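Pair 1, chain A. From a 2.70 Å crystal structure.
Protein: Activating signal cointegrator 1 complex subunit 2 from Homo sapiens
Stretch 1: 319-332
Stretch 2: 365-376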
# COMPACT_ATOMS: atom_id res chain seq x y z
N SER A 319 -4.22 11.51 -17.23
CA SER A 319 -5.12 12.17 -16.29
C SER A 319 -6.45 12.51 -16.95
O SER A 319 -7.50 12.38 -16.32
CB SER A 319 -4.47 13.44 -15.73
OG SER A 319 -3.09 13.25 -15.48
N ARG A 320 -6.41 12.94 -18.21
CA ARG A 320 -7.66 13.24 -18.90
C ARG A 320 -8.51 11.98 -19.07
O ARG A 320 -9.72 11.99 -18.80
CB ARG A 320 -7.36 13.89 -20.25
CG ARG A 320 -6.45 15.08 -20.11
CD ARG A 320 -5.97 15.60 -21.43
NE ARG A 320 -6.91 15.32 -22.51
CZ ARG A 320 -6.58 14.69 -23.63
NH1 ARG A 320 -5.34 14.27 -23.81
NH2 ARG A 320 -7.49 14.47 -24.57
N LYS A 321 -7.87 10.88 -19.47
CA LYS A 321 -8.59 9.62 -19.61
C LYS A 321 -9.22 9.19 -18.29
O LYS A 321 -10.39 8.81 -18.24
CB LYS A 321 -7.65 8.54 -20.14
CG LYS A 321 -8.33 7.23 -20.44
CD LYS A 321 -7.34 6.19 -20.93
CE LYS A 321 -7.99 4.83 -21.18
NZ LYS A 321 -6.99 3.76 -21.44
N LYS A 322 -8.45 9.27 -17.19
CA LYS A 322 -8.98 8.86 -15.90
C LYS A 322 -10.11 9.77 -15.44
O LYS A 322 -11.06 9.31 -14.80
CB LYS A 322 -7.86 8.83 -14.85
CG LYS A 322 -6.83 7.75 -15.07
CD LYS A 322 -7.48 6.39 -15.22
CE LYS A 322 -6.57 5.43 -15.95
NZ LYS A 322 -7.29 4.18 -16.31
N LEU A 323 -10.02 11.07 -15.74
CA LEU A 323 -11.11 11.98 -15.38
C LEU A 323 -12.40 11.58 -16.08
O LEU A 323 -13.46 11.51 -15.46
CB LEU A 323 -10.73 13.42 -15.73
CG LEU A 323 -10.08 14.30 -14.66
CD1 LEU A 323 -9.35 15.48 -15.30
CD2 LEU A 323 -11.12 14.80 -13.69
N MSE A 324 -12.31 11.30 -17.38
CA MSE A 324 -13.53 10.92 -18.10
C MSE A 324 -14.08 9.57 -17.64
O MSE A 324 -15.30 9.36 -17.61
CB MSE A 324 -13.28 10.88 -19.60
CG MSE A 324 -13.49 12.21 -20.27
SE MSE A 324 -11.81 12.97 -20.76
CE MSE A 324 -11.59 12.04 -22.46
N GLU A 325 -13.18 8.66 -17.28
CA GLU A 325 -13.62 7.37 -16.75
C GLU A 325 -14.34 7.56 -15.42
O GLU A 325 -15.35 6.90 -15.15
CB GLU A 325 -12.44 6.42 -16.62
CG GLU A 325 -11.82 6.08 -17.97
CD GLU A 325 -10.65 5.13 -17.88
OE1 GLU A 325 -9.90 5.19 -16.88
OE2 GLU A 325 -10.47 4.32 -18.82
N ILE A 326 -13.83 8.46 -14.57
CA ILE A 326 -14.53 8.79 -13.33
C ILE A 326 -15.93 9.31 -13.63
O ILE A 326 -16.93 8.87 -13.04
CB ILE A 326 -13.71 9.80 -12.51
CG1 ILE A 326 -12.43 9.16 -11.99
CG2 ILE A 326 -14.52 10.36 -11.35
CD1 ILE A 326 -11.44 10.15 -11.45
N PHE A 327 -16.01 10.28 -14.56
CA PHE A 327 -17.29 10.85 -14.96
C PHE A 327 -18.27 9.76 -15.37
O PHE A 327 -19.42 9.72 -14.90
CB PHE A 327 -17.08 11.83 -16.12
CG PHE A 327 -18.32 12.60 -16.51
CD1 PHE A 327 -19.28 12.03 -17.36
CD2 PHE A 327 -18.52 13.90 -16.07
CE1 PHE A 327 -20.41 12.73 -17.73
CE2 PHE A 327 -19.65 14.61 -16.45
CZ PHE A 327 -20.60 14.03 -17.28
N HIS A 328 -17.83 8.85 -16.24
CA HIS A 328 -18.75 7.83 -16.71
C HIS A 328 -19.11 6.83 -15.62
O HIS A 328 -20.25 6.34 -15.60
CB HIS A 328 -18.17 7.09 -17.91
CG HIS A 328 -19.15 6.14 -18.53
ND1 HIS A 328 -19.06 4.78 -18.36
CD2 HIS A 328 -20.25 6.36 -19.28
CE1 HIS A 328 -20.07 4.20 -18.99
NE2 HIS A 328 -20.80 5.14 -19.56
N ILE A 329 -18.18 6.51 -14.72
CA ILE A 329 -18.50 5.58 -13.63
C ILE A 329 -19.62 6.15 -12.78
O ILE A 329 -20.59 5.45 -12.44
CB ILE A 329 -17.24 5.29 -12.80
CG1 ILE A 329 -16.27 4.40 -13.57
CG2 ILE A 329 -17.59 4.61 -11.49
CD1 ILE A 329 -14.92 4.26 -12.91
N ILE A 330 -19.53 7.45 -12.45
CA ILE A 330 -20.56 8.08 -11.63
C ILE A 330 -21.89 8.12 -12.38
O ILE A 330 -22.95 7.78 -11.82
CB ILE A 330 -20.13 9.50 -11.22
CG1 ILE A 330 -18.84 9.46 -10.41
CG2 ILE A 330 -21.22 10.15 -10.42
CD1 ILE A 330 -18.30 10.82 -10.08
N LEU A 331 -21.86 8.56 -13.64
CA LEU A 331 -23.07 8.61 -14.45
C LEU A 331 -23.76 7.26 -14.48
O LEU A 331 -24.96 7.15 -14.22
CB LEU A 331 -22.72 9.08 -15.86
CG LEU A 331 -23.90 9.38 -16.78
CD1 LEU A 331 -24.63 10.63 -16.31
CD2 LEU A 331 -23.45 9.52 -18.22
N ASN A 332 -23.01 6.21 -14.81
CA ASN A 332 -23.58 4.87 -14.88
C ASN A 332 -24.18 4.46 -13.55
O ASN A 332 -25.35 4.04 -13.49
CB ASN A 332 -22.51 3.86 -15.32
CG ASN A 332 -23.06 2.46 -15.43
OD1 ASN A 332 -23.74 2.12 -16.41
ND2 ASN A 332 -22.79 1.63 -14.43
N LYS A 365 -17.33 22.62 -24.39
CA LYS A 365 -17.27 21.95 -25.69
C LYS A 365 -16.05 21.05 -25.82
O LYS A 365 -16.13 19.96 -26.39
CB LYS A 365 -17.31 22.99 -26.81
CG LYS A 365 -18.60 23.79 -26.88
CD LYS A 365 -18.45 25.01 -27.80
CE LYS A 365 -18.37 24.60 -29.27
NZ LYS A 365 -18.26 25.78 -30.18
N ARG A 366 -14.90 21.49 -25.30
CA ARG A 366 -13.69 20.66 -25.40
C ARG A 366 -13.84 19.39 -24.57
O ARG A 366 -13.50 18.29 -25.02
CB ARG A 366 -12.47 21.45 -24.95
CG ARG A 366 -11.24 20.59 -24.68
CD ARG A 366 -10.81 19.81 -25.91
NE ARG A 366 -9.76 18.86 -25.61
CZ ARG A 366 -8.46 19.11 -25.79
NH1 ARG A 366 -8.08 20.28 -26.28
NH2 ARG A 366 -7.56 18.19 -25.48
N PHE A 367 -14.33 19.52 -23.34
CA PHE A 367 -14.59 18.33 -22.54
C PHE A 367 -15.66 17.47 -23.20
O PHE A 367 -15.55 16.24 -23.20
CB PHE A 367 -15.02 18.71 -21.13
CG PHE A 367 -15.69 17.59 -20.40
CD1 PHE A 367 -14.95 16.59 -19.82
CD2 PHE A 367 -17.08 17.53 -20.32
CE1 PHE A 367 -15.56 15.55 -19.15
CE2 PHE A 367 -17.69 16.49 -19.65
CZ PHE A 367 -16.93 15.50 -19.07
N LEU A 368 -16.70 18.09 -23.75
CA LEU A 368 -17.76 17.32 -24.37
C LEU A 368 -17.22 16.49 -25.53
O LEU A 368 -17.54 15.31 -25.67
CB LEU A 368 -18.89 18.23 -24.85
CG LEU A 368 -20.26 18.00 -24.22
CD1 LEU A 368 -21.30 18.84 -24.92
CD2 LEU A 368 -20.64 16.52 -24.25
N ARG A 369 -16.40 17.11 -26.37
CA ARG A 369 -15.86 16.43 -27.55
C ARG A 369 -15.06 15.20 -27.15
O ARG A 369 -15.31 14.10 -27.64
CB ARG A 369 -15.01 17.43 -28.34
CG ARG A 369 -14.22 16.86 -29.50
CD ARG A 369 -13.05 17.78 -29.85
NE ARG A 369 -13.30 19.18 -29.51
CZ ARG A 369 -12.35 20.10 -29.37
NH1 ARG A 369 -11.07 19.76 -29.54
NH2 ARG A 369 -12.67 21.35 -29.06
N ASP A 370 -14.11 15.37 -26.23
CA ASP A 370 -13.26 14.26 -25.78
C ASP A 370 -14.07 13.19 -25.06
O ASP A 370 -13.89 11.98 -25.30
CB ASP A 370 -12.15 14.81 -24.88
CG ASP A 370 -11.19 15.75 -25.60
OD1 ASP A 370 -11.30 15.91 -26.84
OD2 ASP A 370 -10.33 16.35 -24.93
N TYR A 371 -14.96 13.61 -24.16
CA TYR A 371 -15.80 12.67 -23.44
C TYR A 371 -16.68 11.86 -24.38
O TYR A 371 -16.86 10.66 -24.19
CB TYR A 371 -16.68 13.39 -22.41
CG TYR A 371 -17.69 12.47 -21.77
CD1 TYR A 371 -17.31 11.59 -20.78
CD2 TYR A 371 -19.02 12.47 -22.18
CE1 TYR A 371 -18.21 10.73 -20.20
CE2 TYR A 371 -19.93 11.61 -21.60
CZ TYR A 371 -19.52 10.74 -20.61
OH TYR A 371 -20.42 9.88 -20.03
N ASP A 372 -17.27 12.52 -25.38
CA ASP A 372 -18.07 11.80 -26.37
C ASP A 372 -17.20 10.84 -27.17
O ASP A 372 -17.64 9.74 -27.52
CB ASP A 372 -18.76 12.79 -27.29
CG ASP A 372 -19.70 12.12 -28.26
OD1 ASP A 372 -20.69 11.50 -27.80
OD2 ASP A 372 -19.45 12.19 -29.48
N ALA A 373 -15.97 11.25 -27.49
CA ALA A 373 -15.07 10.36 -28.20
C ALA A 373 -14.83 9.08 -27.41
O ALA A 373 -14.75 7.99 -28.00
CB ALA A 373 -13.74 11.06 -28.49
N LEU A 374 -14.74 9.18 -26.08
CA LEU A 374 -14.44 7.99 -25.28
C LEU A 374 -15.70 7.20 -24.88
O LEU A 374 -15.76 5.99 -25.10
CB LEU A 374 -13.63 8.36 -24.04
CG LEU A 374 -12.94 7.19 -23.34
CD1 LEU A 374 -11.87 6.59 -24.23
CD2 LEU A 374 -12.35 7.65 -22.03
N PHE A 375 -16.69 7.85 -24.27
CA PHE A 375 -17.98 7.25 -23.93
C PHE A 375 -19.05 7.98 -24.72
O PHE A 375 -19.59 9.00 -24.24
CB PHE A 375 -18.28 7.35 -22.44
CG PHE A 375 -17.20 6.81 -21.55
CD1 PHE A 375 -17.23 5.49 -21.12
CD2 PHE A 375 -16.19 7.63 -21.09
CE1 PHE A 375 -16.26 5.00 -20.28
CE2 PHE A 375 -15.21 7.15 -20.24
CZ PHE A 375 -15.24 5.83 -19.84
N PRO A 376 -19.41 7.51 -25.91
CA PRO A 376 -20.37 8.25 -26.75
C PRO A 376 -21.67 8.55 -26.02
O PRO A 376 -22.23 7.69 -25.34
CB PRO A 376 -20.59 7.32 -27.96
CG PRO A 376 -20.02 6.01 -27.56
CD PRO A 376 -18.92 6.30 -26.59

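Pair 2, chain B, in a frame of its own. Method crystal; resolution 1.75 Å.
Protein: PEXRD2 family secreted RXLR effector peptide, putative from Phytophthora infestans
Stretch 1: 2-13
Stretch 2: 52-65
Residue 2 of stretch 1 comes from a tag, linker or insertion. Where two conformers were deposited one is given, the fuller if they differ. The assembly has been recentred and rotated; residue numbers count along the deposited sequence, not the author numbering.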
# COMPACT_ATOMS: atom_id res chain seq x y z
N PRO B 2 1.15 -10.59 16.16
CA PRO B 2 0.34 -11.78 16.54
C PRO B 2 -0.76 -12.16 15.51
O PRO B 2 -0.99 -13.35 15.22
CB PRO B 2 -0.29 -11.37 17.88
CG PRO B 2 0.32 -10.05 18.27
CD PRO B 2 1.00 -9.46 17.10
N ALA B 3 -1.43 -11.16 14.97
CA ALA B 3 -2.57 -11.38 14.08
C ALA B 3 -2.18 -11.53 12.58
O ALA B 3 -3.03 -11.92 11.75
CB ALA B 3 -3.63 -10.26 14.30
N LEU B 4 -0.95 -11.20 12.21
CA LEU B 4 -0.47 -11.34 10.85
C LEU B 4 1.05 -11.54 10.85
O LEU B 4 1.77 -10.57 10.75
CB LEU B 4 -0.83 -10.10 9.98
CG LEU B 4 -0.34 -10.22 8.53
CD1 LEU B 4 -1.20 -11.28 7.87
CD2 LEU B 4 -0.35 -8.91 7.74
N ASN B 5 1.53 -12.78 10.98
CA ASN B 5 2.97 -13.09 10.96
C ASN B 5 3.53 -13.61 9.60
O ASN B 5 2.80 -13.70 8.61
CB ASN B 5 3.35 -14.04 12.14
CG ASN B 5 2.79 -15.45 12.00
OD1 ASN B 5 2.38 -15.88 10.91
ND2 ASN B 5 2.81 -16.20 13.12
N THR B 6 4.83 -13.87 9.59
CA THR B 6 5.65 -14.37 8.47
C THR B 6 5.00 -15.54 7.71
O THR B 6 4.87 -15.61 6.48
CB THR B 6 7.05 -14.83 9.13
OG1 THR B 6 7.91 -15.52 8.22
CG2 THR B 6 6.82 -15.74 10.31
N GLU B 7 4.63 -16.53 8.49
CA GLU B 7 4.08 -17.76 7.96
C GLU B 7 2.67 -17.54 7.39
O GLU B 7 2.27 -18.17 6.39
CB GLU B 7 4.10 -18.80 9.08
CG GLU B 7 5.52 -19.22 9.49
CD GLU B 7 6.16 -18.36 10.60
OE1 GLU B 7 5.56 -17.37 11.06
OE2 GLU B 7 7.28 -18.73 11.03
N LYS B 8 1.91 -16.65 8.02
CA LYS B 8 0.57 -16.34 7.53
C LYS B 8 0.66 -15.61 6.20
O LYS B 8 -0.12 -15.90 5.29
CB LYS B 8 -0.20 -15.51 8.54
CG LYS B 8 -0.43 -16.24 9.86
N MET B 9 1.61 -14.68 6.09
CA MET B 9 1.83 -13.95 4.82
C MET B 9 2.31 -14.88 3.69
O MET B 9 1.91 -14.70 2.53
CB MET B 9 2.80 -12.79 5.02
CG MET B 9 2.20 -11.72 5.94
SD MET B 9 3.14 -10.21 6.10
CE MET B 9 4.50 -10.71 7.12
N LYS B 10 3.10 -15.88 4.02
CA LYS B 10 3.53 -16.87 3.03
C LYS B 10 2.32 -17.61 2.48
O LYS B 10 2.20 -17.82 1.26
CB LYS B 10 4.51 -17.87 3.62
CG LYS B 10 4.82 -19.04 2.70
CD LYS B 10 5.41 -18.63 1.35
CE LYS B 10 6.83 -18.13 1.47
NZ LYS B 10 7.77 -19.17 2.03
N THR B 11 1.40 -17.97 3.36
CA THR B 11 0.15 -18.65 2.97
C THR B 11 -0.69 -17.74 2.06
O THR B 11 -1.18 -18.17 0.98
CB THR B 11 -0.62 -19.09 4.22
OG1 THR B 11 0.19 -20.04 4.97
CG2 THR B 11 -1.99 -19.67 3.85
N MET B 12 -0.82 -16.48 2.44
CA MET B 12 -1.53 -15.48 1.60
C MET B 12 -0.90 -15.32 0.20
O MET B 12 -1.59 -15.26 -0.80
CB MET B 12 -1.52 -14.12 2.30
CG MET B 12 -2.36 -14.15 3.59
SD MET B 12 -1.99 -12.75 4.68
CE MET B 12 -2.26 -11.39 3.57
N LEU B 13 0.42 -15.24 0.15
CA LEU B 13 1.13 -15.10 -1.14
C LEU B 13 1.03 -16.35 -2.00
O LEU B 13 0.80 -16.24 -3.23
CB LEU B 13 2.57 -14.70 -0.91
CG LEU B 13 3.40 -14.34 -2.14
CD1 LEU B 13 2.61 -13.39 -3.08
CD2 LEU B 13 4.80 -13.78 -1.81
N LYS B 52 -1.51 -1.08 9.31
CA LYS B 52 -0.23 -1.68 9.73
C LYS B 52 -0.09 -3.07 9.08
O LYS B 52 0.96 -3.41 8.56
CB LYS B 52 -0.14 -1.75 11.26
CG LYS B 52 1.23 -2.26 11.77
CD LYS B 52 1.22 -2.54 13.25
CE LYS B 52 1.12 -1.29 14.07
NZ LYS B 52 2.30 -0.40 13.94
N LYS B 53 -1.15 -3.86 9.11
CA LYS B 53 -1.15 -5.19 8.53
C LYS B 53 -0.99 -5.09 7.04
O LYS B 53 -0.20 -5.83 6.43
CB LYS B 53 -2.46 -5.95 8.86
CG LYS B 53 -2.60 -6.48 10.29
CD LYS B 53 -4.02 -7.13 10.39
CE LYS B 53 -4.44 -7.60 11.72
NZ LYS B 53 -5.77 -8.27 11.51
N LEU B 54 -1.75 -4.19 6.41
CA LEU B 54 -1.66 -4.03 4.96
C LEU B 54 -0.23 -3.68 4.47
O LEU B 54 0.31 -4.25 3.49
CB LEU B 54 -2.68 -2.99 4.50
CG LEU B 54 -2.70 -2.76 2.99
CD1 LEU B 54 -3.05 -4.08 2.17
CD2 LEU B 54 -3.60 -1.58 2.68
N LEU B 55 0.39 -2.74 5.17
CA LEU B 55 1.72 -2.28 4.79
C LEU B 55 2.75 -3.37 5.09
O LEU B 55 3.72 -3.50 4.37
CB LEU B 55 2.04 -0.98 5.50
CG LEU B 55 1.25 0.22 4.99
CD1 LEU B 55 1.60 1.42 5.91
CD2 LEU B 55 1.53 0.49 3.50
N ARG B 56 2.57 -4.16 6.15
CA ARG B 56 3.38 -5.33 6.43
C ARG B 56 3.39 -6.32 5.25
O ARG B 56 4.43 -6.81 4.80
CB ARG B 56 2.81 -6.03 7.67
CG ARG B 56 3.71 -7.09 8.21
CD ARG B 56 5.12 -6.55 8.31
NE ARG B 56 6.09 -7.62 8.37
CZ ARG B 56 6.87 -7.99 7.37
NH1 ARG B 56 6.84 -7.34 6.19
NH2 ARG B 56 7.71 -9.01 7.57
N TYR B 57 2.18 -6.65 4.80
CA TYR B 57 1.99 -7.55 3.63
C TYR B 57 2.63 -6.99 2.36
O TYR B 57 3.28 -7.70 1.63
CB TYR B 57 0.52 -7.92 3.46
CG TYR B 57 0.35 -9.05 2.43
CD1 TYR B 57 1.05 -10.25 2.54
CD2 TYR B 57 -0.46 -8.88 1.33
CE1 TYR B 57 0.89 -11.25 1.64
CE2 TYR B 57 -0.60 -9.85 0.39
CZ TYR B 57 0.07 -11.06 0.54
OH TYR B 57 -0.05 -12.10 -0.38
N LEU B 58 2.48 -5.69 2.12
CA LEU B 58 3.05 -5.04 0.94
C LEU B 58 4.56 -5.23 0.91
O LEU B 58 5.13 -5.63 -0.11
CB LEU B 58 2.67 -3.55 0.95
CG LEU B 58 3.09 -2.70 -0.25
CD1 LEU B 58 2.25 -1.41 -0.28
CD2 LEU B 58 4.55 -2.38 -0.14
N ASN B 59 5.24 -4.96 2.05
CA ASN B 59 6.69 -5.14 2.07
C ASN B 59 7.08 -6.60 1.88
O ASN B 59 8.07 -6.90 1.25
CB ASN B 59 7.32 -4.58 3.35
CG ASN B 59 7.47 -3.05 3.33
OD1 ASN B 59 7.14 -2.38 2.35
ND2 ASN B 59 7.94 -2.51 4.42
N TYR B 60 6.27 -7.51 2.43
CA TYR B 60 6.50 -8.97 2.29
C TYR B 60 6.42 -9.40 0.83
O TYR B 60 7.30 -10.08 0.31
CB TYR B 60 5.47 -9.73 3.15
CG TYR B 60 5.70 -11.22 3.13
CD1 TYR B 60 6.57 -11.81 4.03
CD2 TYR B 60 5.07 -12.03 2.18
CE1 TYR B 60 6.81 -13.19 4.00
CE2 TYR B 60 5.30 -13.38 2.14
CZ TYR B 60 6.17 -13.96 3.05
OH TYR B 60 6.40 -15.33 3.03
N VAL B 61 5.38 -8.96 0.14
CA VAL B 61 5.25 -9.30 -1.26
C VAL B 61 6.41 -8.72 -2.08
O VAL B 61 6.98 -9.42 -2.93
CB VAL B 61 3.90 -8.84 -1.81
CG1 VAL B 61 3.83 -9.12 -3.32
CG2 VAL B 61 2.76 -9.56 -1.06
N ALA B 62 6.80 -7.46 -1.83
CA ALA B 62 7.95 -6.88 -2.53
C ALA B 62 9.24 -7.69 -2.29
O ALA B 62 10.00 -7.98 -3.23
CB ALA B 62 8.13 -5.40 -2.14
N GLU B 63 9.47 -8.15 -1.06
CA GLU B 63 10.66 -8.93 -0.78
C GLU B 63 10.66 -10.30 -1.48
O GLU B 63 11.71 -10.88 -1.71
CB GLU B 63 10.86 -9.08 0.72
CG GLU B 63 11.24 -7.76 1.39
CD GLU B 63 12.73 -7.33 1.21
OE1 GLU B 63 13.51 -8.06 0.63
OE2 GLU B 63 13.10 -6.23 1.66
N HIS B 64 9.47 -10.83 -1.79
CA HIS B 64 9.35 -12.09 -2.55
C HIS B 64 9.19 -11.95 -4.07
O HIS B 64 8.84 -12.93 -4.76
CB HIS B 64 8.26 -12.97 -1.95
CG HIS B 64 8.59 -13.43 -0.57
ND1 HIS B 64 8.65 -12.56 0.50
CD2 HIS B 64 9.05 -14.62 -0.11
CE1 HIS B 64 9.05 -13.21 1.58
NE2 HIS B 64 9.31 -14.46 1.24
N THR B 65 9.49 -10.76 -4.59
CA THR B 65 9.52 -10.50 -6.04
C THR B 65 10.93 -10.37 -6.58
O THR B 65 11.84 -9.91 -5.88
CB THR B 65 8.75 -9.22 -6.37
OG1 THR B 65 9.52 -8.08 -5.93
CG2 THR B 65 7.43 -9.24 -5.67
O HOH W 1 10.25 -17.19 2.47

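Superposing N, CA and C of 14 central residues brings pair 2 onto pair 1 with an RMSD of 0.4 Å. In both, two helices cross steeply with the same sign, at -76° in pair 1 and -67° in pair 2, and their axes approach to 10.2 and 10.5 Å. The buried area is also similar, 625 and 679 Å². The register agrees: the matched couples A:Met324–A:Tyr371 and B:Met9–B:Tyr57 lie near the crossing, with CA atoms 6.1 and 6.5 Å apart.

These two positions keep both residue type and placement. The side-chain centres of A:Met324, a selenomethionine, and B:Met9 fall 0.5 Å apart, and those of A:Tyr371 and B:Tyr57 0.9 Å apart. Each methionine meets its tyrosine at the ring edge: A:Met324 CG is 3.9 Å from A:Tyr371 CD1, and B:Met9 CG is 3.9 Å from B:Tyr57 CD1. The methionine ends differ in conformation, with chi2 at 107° in A:Met324, which is poorly ordered, and at -173° in B:Met9. Both methyls nevertheless reach the position of A:Asp370 and B:Arg56: A:Met324 CE is 3.7 Å from A:Asp370 CB, whereas B:Met9 CE lies over the guanidinium face, 3.6 Å from B:Arg56 CZ.

A:Phe327 and B:Met12 both cover a face of the tyrosine. A:Phe327 turns its edge toward the face of A:Tyr371, the ring centroids of A:Phe327 and A:Tyr371 being 4.7 Å apart and their planes at 65°; the methionine uses its methyl, B:Met12 CE standing 3.5 Å from the centroid of the B:Tyr57 ring and only 6° off the normal. A:Phe327 also receives the edge of A:Phe367, with A:Phe327 CD2 3.8 Å from A:Phe367 CZ. At the position of A:Phe367, B:Lys53 instead runs its chain past the segment before the helix, where B:Ala3 CB is 3.8 Å from B:Lys53 CE.

The aromatic mass of the second helix is distributed differently at its C-terminal end. A:Leu374 touches A:Met324 lightly, A:Leu374 CD2 to A:Met324 CB being 4.1 Å. Its counterpart B:Tyr60 is a knob among B:Thr6, B:Met9, B:Lys10 and B:Leu13, and B:Met9 CB sits 3.7 Å from the centroid of its ring, over the face. One residue later the bulk reverses. A:Phe375 forms an offset stack with A:His328, with centroids 4.2 Å apart and planes at 11°, while the matched B:Val61 and B:Leu13 meet more loosely, B:Leu13 CD1 to B:Val61 CG2 being 4.3 Å. The CA atoms of A:Phe375 and B:Val61 coincide within 0.2 Å, although A:Phe375 has already left helical phi/psi (-116/92) and B:Val61 has not (-62/-43).

Polar links differ as well. In pair 1 a salt bridge spans the helices, its hydrogen bond from A:Arg320 NH2 to A:Asp370 OD2 weak at 3.4 Å. Pair 2 has no direct hydrogen bond across the stretches; at the position of A:Arg320, B:Asn5 caps its own helix, with B:Lys8 N donating to B:Asn5 OD1 at 3.0 Å.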